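Local coordinates for protein catalase (Pseudomonas syringae, PDB 1M7S) that breaks hydrogen peroxide down into water and oxygen at a heme centre, protecting the cell from its toxic effects, at residues L265-I278 and A404-G416. Sequence-based numbering, arbitrary orientation.
Sequences LAKFDFDPLDATKI and AKITREQNFKQAG
Arg408 grips the backbone of Leu265 and Phe268, and Gln414 that of Ile278. NH1 of Arg408 donates to two backbone carbonyls that lie at the edge of its guanidinium, Leu265 O at 2.8 Å and Phe268 O at 3.0 Å; with both oxygens within 8° of the group's plane, the pair fixes its rotation. A bend at chi3 (-71°) turns the arginine's tip toward these carbonyls, while Phe270 O and Asp271 CA lie over one face. The Gln414 amide pairs with the main chain of Ile278 through both its polar atoms: OE1 accepts a hydrogen bond from Ile278 N at 3.0 Å on a lone pair in the carbonyl plane, and NE2 returns a bond to Ile278 O from above that carbonyl's plane.

These bonds join the loop between barrel strands 252-260 and 284-295 of the catalase fold to the lead-in and first turn of helix 413-421, which opens the C-terminal helical domain.

Among the charged groups, Lys277 NZ gives its shortest bond to Glu409 O (2.9 Å), a weak one to Gln410 O, and a salt bridge to Asp274 OD1. Bends at chi2 and chi4 bring the ammonium to these oxygens. Asp274 also pairs with Arg132, as does Glu409, which places the lysine in a wider ionic network. Asp271 OD1 and Arg408 NH2 form a long salt bridge at 3.9 Å, and a water that donates to Asp271 OD1 and accepts from Arg408 NE gives the two side chains a second link.

Ile406 CD1 makes a nonpolar contact with Asp271 CB at 3.9 Å. In an amide-over-ring contact, Gln414 NE2 sits over the centre of one face of the Phe270 ring, the amide standing 72° to the ring plane.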
ATOM      1  N   LEU A 265      41.920  -0.198  19.878  1.00 12.47           N
ATOM      2  CA  LEU A 265      40.829   0.680  20.296  1.00 11.58           C
ATOM      3  C   LEU A 265      40.780   1.071  21.753  1.00 10.59           C
ATOM      4  O   LEU A 265      40.272   2.174  22.100  1.00 10.02           O
ATOM      5  CB  LEU A 265      39.469   0.030  19.863  1.00 10.79           C
ATOM      6  CG  LEU A 265      39.467  -0.398  18.391  1.00 13.28           C
ATOM      7  CD1 LEU A 265      38.041  -0.771  17.918  1.00 15.90           C
ATOM      8  CD2 LEU A 265      39.971   0.663  17.433  1.00 14.53           C
ATOM      9  N   ALA A 266      41.200   0.126  22.616  1.00 10.88           N
ATOM     10  CA  ALA A 266      41.078   0.404  24.039  1.00 11.18           C
ATOM     11  C   ALA A 266      42.097   1.426  24.504  1.00 12.48           C
ATOM     12  O   ALA A 266      41.923   1.998  25.592  1.00 14.56           O
ATOM     13  CB  ALA A 266      41.221  -0.902  24.834  1.00 11.33           C
ATOM     14  N   LYS A 267      43.141   1.700  23.731  1.00 12.84           N
ATOM     15  CA  LYS A 267      44.140   2.687  24.193  1.00 16.80           C
ATOM     16  C   LYS A 267      43.691   4.142  24.156  1.00 16.73           C
ATOM     17  O   LYS A 267      44.231   5.028  24.834  1.00 15.27           O
ATOM     18  CB  LYS A 267      45.322   2.398  23.262  1.00 20.59           C
ATOM     19  CG  LYS A 267      45.911   3.430  22.376  1.00 25.33           C
ATOM     20  CD  LYS A 267      46.764   2.804  21.268  1.00 28.51           C
ATOM     21  CE  LYS A 267      48.197   2.545  21.680  1.00 29.79           C
ATOM     22  NZ  LYS A 267      49.036   2.277  20.466  1.00 31.18           N
ATOM     23  N   PHE A 268      42.651   4.503  23.417  1.00 12.67           N
ATOM     24  CA  PHE A 268      42.200   5.893  23.306  1.00 13.84           C
ATOM     25  C   PHE A 268      41.383   6.332  24.503  1.00 14.98           C
ATOM     26  O   PHE A 268      40.758   5.503  25.151  1.00 14.64           O
ATOM     27  CB  PHE A 268      41.391   6.059  22.001  1.00 14.67           C
ATOM     28  CG  PHE A 268      42.250   5.821  20.790  1.00 16.36           C
ATOM     29  CD1 PHE A 268      42.306   4.581  20.196  1.00 16.79           C
ATOM     30  CD2 PHE A 268      42.996   6.857  20.264  1.00 17.87           C
ATOM     31  CE1 PHE A 268      43.135   4.356  19.107  1.00 17.93           C
ATOM     32  CE2 PHE A 268      43.825   6.639  19.168  1.00 20.28           C
ATOM     33  CZ  PHE A 268      43.886   5.386  18.587  1.00 18.65           C
ATOM     34  N   ASP A 269      41.357   7.636  24.814  1.00 14.53           N
ATOM     35  CA  ASP A 269      40.538   8.172  25.899  1.00 15.66           C
ATOM     36  C   ASP A 269      39.072   8.364  25.509  1.00 13.34           C
ATOM     37  O   ASP A 269      38.196   8.528  26.371  1.00 13.72           O
ATOM     38  CB  ASP A 269      41.134   9.530  26.348  1.00 18.66           C
ATOM     39  CG  ASP A 269      42.451   9.348  27.094  1.00 22.62           C
ATOM     40  OD1 ASP A 269      42.735   8.264  27.653  1.00 24.45           O
ATOM     41  OD2 ASP A 269      43.268  10.303  27.132  1.00 26.81           O
ATOM     42  N   PHE A 270      38.739   8.245  24.245  1.00 10.56           N
ATOM     43  CA  PHE A 270      37.362   8.270  23.754  1.00  9.36           C
ATOM     44  C   PHE A 270      37.111   6.868  23.177  1.00  8.92           C
ATOM     45  O   PHE A 270      38.105   6.118  22.918  1.00  8.60           O
ATOM     46  CB  PHE A 270      37.074   9.365  22.698  1.00 10.44           C
ATOM     47  CG  PHE A 270      37.958   9.282  21.463  1.00 11.57           C
ATOM     48  CD1 PHE A 270      37.603   8.593  20.335  1.00 10.76           C
ATOM     49  CD2 PHE A 270      39.189   9.946  21.463  1.00 11.40           C
ATOM     50  CE1 PHE A 270      38.447   8.521  19.237  1.00 13.19           C
ATOM     51  CE2 PHE A 270      40.044   9.876  20.373  1.00 13.10           C
ATOM     52  CZ  PHE A 270      39.675   9.176  19.237  1.00 13.37           C
ATOM     53  N   ASP A 271      35.896   6.506  22.872  1.00  7.66           N
ATOM     54  CA  ASP A 271      35.622   5.201  22.233  1.00  9.41           C
ATOM     55  C   ASP A 271      35.705   5.459  20.736  1.00  9.69           C
ATOM     56  O   ASP A 271      34.951   6.275  20.175  1.00  7.02           O
ATOM     57  CB  ASP A 271      34.193   4.781  22.611  1.00 10.75           C
ATOM     58  CG  ASP A 271      33.913   3.360  22.151  1.00 14.84           C
ATOM     59  OD1 ASP A 271      33.297   2.611  22.945  1.00 19.57           O
ATOM     60  OD2 ASP A 271      34.315   2.853  21.084  1.00 12.81           O
ATOM     61  N   PRO A 272      36.581   4.785  20.005  1.00  9.33           N
ATOM     62  CA  PRO A 272      36.712   4.942  18.578  1.00  8.93           C
ATOM     63  C   PRO A 272      35.454   4.538  17.821  1.00  8.19           C
ATOM     64  O   PRO A 272      35.364   4.978  16.674  1.00  9.98           O
ATOM     65  CB  PRO A 272      37.926   4.098  18.098  1.00  8.58           C
ATOM     66  CG  PRO A 272      38.660   3.984  19.424  1.00 11.07           C
ATOM     67  CD  PRO A 272      37.596   3.875  20.542  1.00  9.42           C
ATOM     68  N   LEU A 273      34.557   3.729  18.401  1.00  6.98           N
ATOM     69  CA  LEU A 273      33.319   3.406  17.684  1.00  8.97           C
ATOM     70  C   LEU A 273      32.146   4.263  18.153  1.00  8.65           C
ATOM     71  O   LEU A 273      30.979   3.957  17.883  1.00  8.08           O
ATOM     72  CB  LEU A 273      33.025   1.926  17.876  1.00  9.26           C
ATOM     73  CG  LEU A 273      34.158   0.960  17.434  1.00 10.28           C
ATOM     74  CD1 LEU A 273      33.677  -0.454  17.672  1.00 12.18           C
ATOM     75  CD2 LEU A 273      34.583   1.228  16.003  1.00 10.61           C
ATOM     76  N   ASP A 274      32.451   5.418  18.735  1.00  6.91           N
ATOM     77  CA  ASP A 274      31.430   6.400  19.124  1.00  7.37           C
ATOM     78  C   ASP A 274      31.204   7.364  17.942  1.00  6.79           C
ATOM     79  O   ASP A 274      32.134   8.021  17.452  1.00  9.26           O
ATOM     80  CB  ASP A 274      31.950   7.182  20.325  1.00  6.60           C
ATOM     81  CG  ASP A 274      31.136   8.326  20.820  1.00  6.64           C
ATOM     82  OD1 ASP A 274      31.594   8.969  21.810  1.00  9.15           O
ATOM     83  OD2 ASP A 274      30.074   8.559  20.192  1.00  8.04           O
ATOM     84  N   ALA A 275      29.993   7.348  17.345  1.00  4.21           N
ATOM     85  CA  ALA A 275      29.697   8.184  16.181  1.00  6.33           C
ATOM     86  C   ALA A 275      29.799   9.681  16.382  1.00  6.48           C
ATOM     87  O   ALA A 275      29.737  10.488  15.429  1.00  8.33           O
ATOM     88  CB  ALA A 275      28.310   7.778  15.672  1.00  4.15           C
ATOM     89  N   THR A 276      29.904  10.168  17.642  1.00  7.88           N
ATOM     90  CA  THR A 276      30.145  11.556  17.924  1.00  6.36           C
ATOM     91  C   THR A 276      31.623  11.925  17.932  1.00  8.06           C
ATOM     92  O   THR A 276      31.962  13.088  18.167  1.00  7.91           O
ATOM     93  CB  THR A 276      29.528  11.965  19.292  1.00  6.97           C
ATOM     94  OG1 THR A 276      30.206  11.350  20.415  1.00  8.38           O
ATOM     95  CG2 THR A 276      28.053  11.658  19.217  1.00  3.02           C
ATOM     96  N   LYS A 277      32.513  11.029  17.427  1.00  7.89           N
ATOM     97  CA  LYS A 277      33.919  11.323  17.461  1.00  7.74           C
ATOM     98  C   LYS A 277      34.643  11.145  16.131  1.00  7.43           C
ATOM     99  O   LYS A 277      34.350  10.230  15.357  1.00  8.60           O
ATOM    100  CB  LYS A 277      34.609  10.276  18.433  1.00  7.62           C
ATOM    101  CG  LYS A 277      34.174  10.355  19.894  1.00  7.78           C
ATOM    102  CD  LYS A 277      34.696  11.633  20.568  1.00  7.10           C
ATOM    103  CE  LYS A 277      34.342  11.629  22.056  1.00  8.78           C
ATOM    104  NZ  LYS A 277      32.855  11.906  22.131  1.00  9.70           N
ATOM    105  N   ILE A 278      35.608  12.033  15.921  1.00  8.46           N
ATOM    106  CA  ILE A 278      36.535  11.851  14.795  1.00  9.08           C
ATOM    107  C   ILE A 278      37.769  11.126  15.383  1.00 10.60           C
ATOM    108  O   ILE A 278      37.845  10.978  16.597  1.00  9.26           O
ATOM    109  CB  ILE A 278      36.992  13.170  14.172  1.00  9.69           C
ATOM    110  CG1 ILE A 278      37.750  14.076  15.150  1.00  9.26           C
ATOM    111  CG2 ILE A 278      35.786  13.948  13.624  1.00  9.32           C
ATOM    112  CD1 ILE A 278      38.607  15.108  14.408  1.00 12.02           C
ATOM    113  N   ALA A 404      23.477  -0.596  28.392  1.00  9.47           N
ATOM    114  CA  ALA A 404      24.260   0.357  29.192  1.00  8.94           C
ATOM    115  C   ALA A 404      25.095   1.230  28.265  1.00 12.64           C
ATOM    116  O   ALA A 404      25.583   0.730  27.248  1.00 12.83           O
ATOM    117  CB  ALA A 404      25.150  -0.419  30.199  1.00  9.49           C
ATOM    118  N   LYS A 405      25.224   2.493  28.635  1.00 11.22           N
ATOM    119  CA  LYS A 405      25.999   3.399  27.784  1.00 13.25           C
ATOM    120  C   LYS A 405      27.449   2.975  27.634  1.00 12.30           C
ATOM    121  O   LYS A 405      28.048   2.268  28.467  1.00 10.60           O
ATOM    122  CB  LYS A 405      25.927   4.822  28.384  1.00 16.55           C
ATOM    123  CG  LYS A 405      26.326   4.768  29.849  1.00 20.06           C
ATOM    124  CD  LYS A 405      27.163   5.963  30.316  1.00 24.82           C
ATOM    125  CE  LYS A 405      28.516   5.410  30.755  1.00 26.02           C
ATOM    126  NZ  LYS A 405      29.683   6.321  30.723  1.00 24.38           N
ATOM    127  N   ILE A 406      28.079   3.445  26.529  1.00 10.17           N
ATOM    128  CA  ILE A 406      29.488   3.092  26.345  1.00 11.44           C
ATOM    129  C   ILE A 406      30.276   3.664  27.508  1.00 10.79           C
ATOM    130  O   ILE A 406      29.835   4.641  28.099  1.00 11.89           O
ATOM    131  CB  ILE A 406      30.079   3.639  25.038  1.00 12.35           C
ATOM    132  CG1 ILE A 406      29.801   5.133  24.886  1.00 11.11           C
ATOM    133  CG2 ILE A 406      29.515   2.763  23.905  1.00 13.20           C
ATOM    134  CD1 ILE A 406      30.559   5.706  23.645  1.00 13.46           C
ATOM    135  N   THR A 407      31.445   3.086  27.786  1.00 12.05           N
ATOM    136  CA  THR A 407      32.190   3.469  28.973  1.00 13.11           C
ATOM    137  C   THR A 407      33.117   4.663  28.870  1.00 14.42           C
ATOM    138  O   THR A 407      33.712   5.043  29.903  1.00 16.05           O
ATOM    139  CB  THR A 407      33.044   2.259  29.428  1.00 13.26           C
ATOM    140  OG1 THR A 407      33.863   1.782  28.348  1.00 15.61           O
ATOM    141  CG2 THR A 407      32.138   1.137  29.899  1.00 14.74           C
ATOM    142  N   ARG A 408      33.424   5.183  27.703  1.00 12.20           N
ATOM    143  CA  ARG A 408      34.249   6.370  27.562  1.00 12.93           C
ATOM    144  C   ARG A 408      33.394   7.412  26.814  1.00 14.81           C
ATOM    145  O   ARG A 408      32.955   7.019  25.721  1.00 16.40           O
ATOM    146  CB  ARG A 408      35.469   6.054  26.668  1.00 11.47           C
ATOM    147  CG  ARG A 408      36.538   5.258  27.415  1.00 12.42           C
ATOM    148  CD  ARG A 408      37.623   4.782  26.429  1.00 10.65           C
ATOM    149  NE  ARG A 408      37.099   3.722  25.564  1.00 13.72           N
ATOM    150  CZ  ARG A 408      37.703   3.048  24.620  1.00 13.14           C
ATOM    151  NH1 ARG A 408      38.952   3.323  24.308  1.00 13.08           N
ATOM    152  NH2 ARG A 408      37.037   2.111  23.924  1.00 15.61           N
ATOM    153  N   GLU A 409      33.033   8.540  27.398  1.00 13.54           N
ATOM    154  CA  GLU A 409      32.189   9.461  26.583  1.00 13.36           C
ATOM    155  C   GLU A 409      32.905  10.660  26.007  1.00 13.24           C
ATOM    156  O   GLU A 409      32.565  11.104  24.888  1.00 15.28           O
ATOM    157  CB  GLU A 409      31.080   9.957  27.515  1.00 15.79           C
ATOM    158  CG  GLU A 409      30.031   8.890  27.851  1.00 18.25           C
ATOM    159  CD  GLU A 409      28.819   9.593  28.442  1.00 21.32           C
ATOM    160  OE1 GLU A 409      28.006  10.236  27.725  1.00 22.28           O
ATOM    161  OE2 GLU A 409      28.701   9.521  29.691  1.00 23.16           O
ATOM    162  N   GLN A 410      33.759  11.299  26.817  1.00  9.95           N
ATOM    163  CA  GLN A 410      34.484  12.518  26.399  1.00 10.92           C
ATOM    164  C   GLN A 410      33.608  13.446  25.559  1.00 10.05           C
ATOM    165  O   GLN A 410      33.879  13.786  24.397  1.00 11.12           O
ATOM    166  CB  GLN A 410      35.744  12.073  25.636  1.00 12.01           C
ATOM    167  CG  GLN A 410      36.707  13.263  25.469  1.00 13.07           C
ATOM    168  CD  GLN A 410      37.800  12.918  24.464  1.00 15.55           C
ATOM    169  OE1 GLN A 410      37.704  13.136  23.258  1.00 14.19           O
ATOM    170  NE2 GLN A 410      38.862  12.318  25.052  1.00 17.01           N
ATOM    171  N   ASN A 411      32.514  13.943  26.160  1.00  8.82           N
ATOM    172  CA  ASN A 411      31.556  14.701  25.348  1.00  9.26           C
ATOM    173  C   ASN A 411      31.915  16.090  24.946  1.00  9.00           C
ATOM    174  O   ASN A 411      31.179  16.623  24.088  1.00  9.75           O
ATOM    175  CB  ASN A 411      30.193  14.799  26.078  1.00 10.33           C
ATOM    176  CG  ASN A 411      29.558  13.438  26.239  1.00 11.00           C
ATOM    177  OD1 ASN A 411      29.564  12.568  25.355  1.00 10.86           O
ATOM    178  ND2 ASN A 411      29.007  13.246  27.412  1.00 11.62           N
ATOM    179  N   PHE A 412      32.913  16.710  25.536  1.00  8.87           N
ATOM    180  CA  PHE A 412      33.184  18.120  25.254  1.00  9.16           C
ATOM    181  C   PHE A 412      34.521  18.442  24.604  1.00  8.81           C
ATOM    182  O   PHE A 412      34.659  19.526  24.018  1.00 11.71           O
ATOM    183  CB  PHE A 412      33.047  18.933  26.583  1.00  8.82           C
ATOM    184  CG  PHE A 412      31.813  18.553  27.356  1.00 10.97           C
ATOM    185  CD1 PHE A 412      31.901  17.750  28.484  1.00 11.70           C
ATOM    186  CD2 PHE A 412      30.560  18.904  26.877  1.00 12.27           C
ATOM    187  CE1 PHE A 412      30.756  17.341  29.168  1.00 12.98           C
ATOM    188  CE2 PHE A 412      29.418  18.502  27.584  1.00 13.04           C
ATOM    189  CZ  PHE A 412      29.506  17.728  28.721  1.00 12.44           C
ATOM    190  N   LYS A 413      35.539  17.596  24.661  1.00  9.45           N
ATOM    191  CA  LYS A 413      36.887  17.920  24.211  1.00 11.43           C
ATOM    192  C   LYS A 413      37.031  18.257  22.745  1.00  9.55           C
ATOM    193  O   LYS A 413      37.530  19.292  22.311  1.00  9.37           O
ATOM    194  CB  LYS A 413      37.878  16.771  24.561  1.00 13.29           C
ATOM    195  CG  LYS A 413      39.320  17.126  24.189  1.00 17.06           C
ATOM    196  CD  LYS A 413      40.247  15.940  24.305  1.00 20.01           C
ATOM    197  CE  LYS A 413      41.723  16.364  24.283  1.00 23.07           C
ATOM    198  NZ  LYS A 413      42.454  15.469  25.251  1.00 27.16           N
ATOM    199  N   GLN A 414      36.418  17.394  21.908  1.00 10.19           N
ATOM    200  CA  GLN A 414      36.506  17.553  20.453  1.00  9.54           C
ATOM    201  C   GLN A 414      35.708  18.761  19.997  1.00  9.75           C
ATOM    202  O   GLN A 414      36.071  19.433  19.021  1.00  7.25           O
ATOM    203  CB  GLN A 414      36.088  16.247  19.764  1.00 10.00           C
ATOM    204  CG  GLN A 414      37.286  15.286  19.641  1.00 10.42           C
ATOM    205  CD  GLN A 414      36.976  14.078  18.749  1.00 12.25           C
ATOM    206  OE1 GLN A 414      36.006  14.175  17.987  1.00 10.76           O
ATOM    207  NE2 GLN A 414      37.771  12.998  18.863  1.00  9.03           N
ATOM    208  N   ALA A 415      34.629  19.062  20.724  1.00  8.58           N
ATOM    209  CA  ALA A 415      33.808  20.229  20.393  1.00  8.78           C
ATOM    210  C   ALA A 415      34.618  21.497  20.659  1.00 10.01           C
ATOM    211  O   ALA A 415      34.513  22.448  19.899  1.00 11.41           O
ATOM    212  CB  ALA A 415      32.565  20.248  21.293  1.00  8.43           C
ATOM    213  N   GLY A 416      35.348  21.529  21.784  1.00 10.76           N
ATOM    214  CA  GLY A 416      36.248  22.671  22.066  1.00 11.10           C
ATOM    215  C   GLY A 416      37.365  22.761  21.024  1.00 11.23           C
ATOM    216  O   GLY A 416      37.729  23.869  20.553  1.00 12.44           O
TER
HETATM  217  O   HOH W   1      42.965  12.298  25.714  1.00 45.22           O
HETATM  218  O   HOH W   2      34.045   2.967  25.824  1.00  9.40           O
HETATM  219  O   HOH W   3      33.771   8.290  23.324  1.00 10.79           O
HETATM  220  O   HOH W   4      30.240  13.095  22.811  1.00 24.88           O